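Local coordinates for phenolic acid decarboxylase (Sedimentibacter hydroxybenzoicus, PDB 7AE5), which catalyses the reversible, non-oxidative decarboxylation of phenolic acids such as vanillate, 4-hydroxybenzoate and 3,4-dihydroxybenzoate, using prenylated FMN and manganese, at the interface of chains A and B. Residues are numbered along the deposited sequence; one frame, centred on the assembly and turned at random. Chains: chain A/B, Phenolic acid decarboxylase.

The interface of chains A and B. Residues chain A 362-363, 412-413, 441, 449; chain B 419, 434.
The carboxylate oxygen OE2 of A:Glu449 is gripped from both subunits: the side-chain amide nitrogen ND2 of B:Asn419 reaches it across the interface at 2.9 Å, and the ammonium NZ of A:Lys412 meets it at 2.6 Å, nearly in line with its C-O bond. OE1 of A:Glu449 shares ND2 of B:Asn419, 3.1 Å away, from the opposite side of the amide plane; both hydrogen bonds are bent and weak. Amide and carboxylate planes stand 77° apart. The amide end carrying ND2 and OD1 of B:Asn419 faces the carboxylate, leaving OD1 3.1 Å from OE2 of A:Glu449, an unfavourable pairing of acceptors that NZ of A:Lys412 probably offsets. A:Glu449 reaches the amide because its chain is extended, with CG anti to the backbone N (chi1 180°). A:Lys412 bends at chi2 and chi4 and forms a weaker salt bridge with A:Asp413, which may help to hold its ammonium there. OD1 of A:Asp413 and OD1 of A:Asp441 lie 4.1 and 3.9 Å from ND2 of B:Asn419 and probably help offset the nearby lysine charge. An alanine in place of A:Glu449 would probably leave ND2 of B:Asn419 without its carboxylate mate and the A:Lys412 ammonium with its longer contact to A:Asp413, freer to turn. B:Met434 lays its methyl CE over the face of the A:Gly362-A:Gly363 peptide, 3.3 Å from N of A:Gly363, while its sulfur SD lies above the carbonyl oxygen of A:Gly362. Bends at chi2 and chi3 carry the methyl there, and CB of A:Glu449 flanks it. The patch thus joins two subunits of the homohexamer and recurs across the two-fold; its centre about 36 Å from A:Glu278, it probably serves assembly rather than catalysis directly.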
loop_
_atom_site.group_PDB
_atom_site.type_symbol
_atom_site.label_atom_id
_atom_site.label_comp_id
_atom_site.label_asym_id
_atom_site.label_seq_id
_atom_site.Cartn_x
_atom_site.Cartn_y
_atom_site.Cartn_z
ATOM N N GLY A 362 -12.147 19.954 6.923
ATOM C CA GLY A 362 -11.759 18.799 6.132
ATOM C C GLY A 362 -10.811 17.855 6.844
ATOM O O GLY A 362 -9.799 18.288 7.402
ATOM N N GLY A 363 -11.132 16.562 6.842
ATOM C CA GLY A 363 -10.300 15.563 7.480
ATOM C C GLY A 363 -10.513 15.396 8.967
ATOM O O GLY A 363 -9.911 14.494 9.561
ATOM N N LYS A 412 -9.387 6.536 -0.273
ATOM C CA LYS A 412 -8.901 7.642 0.541
ATOM C C LYS A 412 -9.560 7.664 1.914
ATOM O O LYS A 412 -8.971 8.177 2.871
ATOM C CB LYS A 412 -9.136 8.980 -0.166
ATOM C CG LYS A 412 -10.605 9.318 -0.378
ATOM C CD LYS A 412 -10.855 10.817 -0.358
ATOM C CE LYS A 412 -12.339 11.111 -0.537
ATOM N NZ LYS A 412 -13.019 11.461 0.752
ATOM N N ASP A 413 -10.773 7.122 2.022
ATOM C CA ASP A 413 -11.512 7.160 3.278
ATOM C C ASP A 413 -11.136 6.032 4.236
ATOM O O ASP A 413 -11.560 6.068 5.396
ATOM C CB ASP A 413 -13.026 7.112 3.008
ATOM C CG ASP A 413 -13.673 8.507 2.848
ATOM O OD1 ASP A 413 -13.330 9.469 3.569
ATOM O OD2 ASP A 413 -14.579 8.642 2.002
ATOM N N ASP A 441 -13.652 6.645 7.201
ATOM C CA ASP A 441 -14.206 7.997 7.270
ATOM C C ASP A 441 -15.458 8.055 6.397
ATOM O O ASP A 441 -15.434 8.485 5.238
ATOM C CB ASP A 441 -13.163 9.026 6.845
ATOM C CG ASP A 441 -13.704 10.447 6.846
ATOM O OD1 ASP A 441 -13.000 11.354 6.354
ATOM O OD2 ASP A 441 -14.834 10.658 7.336
ATOM N N GLU A 449 -11.496 19.965 1.906
ATOM C CA GLU A 449 -11.503 18.720 1.151
ATOM C C GLU A 449 -12.399 18.860 -0.075
ATOM O O GLU A 449 -13.555 19.284 0.054
ATOM C CB GLU A 449 -11.982 17.545 2.001
ATOM C CG GLU A 449 -11.999 16.239 1.218
ATOM C CD GLU A 449 -12.388 15.037 2.054
ATOM O OE1 GLU A 449 -12.547 15.186 3.283
ATOM O OE2 GLU A 449 -12.537 13.938 1.477
ATOM N N ASN B 419 -6.000 11.972 3.525
ATOM C CA ASN B 419 -7.238 12.729 3.737
ATOM C C ASN B 419 -7.425 13.133 5.198
ATOM O O ASN B 419 -8.519 13.027 5.756
ATOM C CB ASN B 419 -8.449 11.939 3.231
ATOM C CG ASN B 419 -9.598 12.836 2.811
ATOM O OD1 ASN B 419 -9.448 13.686 1.933
ATOM N ND2 ASN B 419 -10.759 12.644 3.432
ATOM N N MET B 434 -5.218 19.932 2.901
ATOM C CA MET B 434 -5.336 18.565 3.384
ATOM C C MET B 434 -3.947 17.979 3.600
ATOM O O MET B 434 -3.009 18.273 2.854
ATOM C CB MET B 434 -6.111 17.692 2.392
ATOM C CG MET B 434 -7.619 17.901 2.384
ATOM S SD MET B 434 -8.345 18.191 4.005
ATOM C CE MET B 434 -8.964 16.551 4.355
#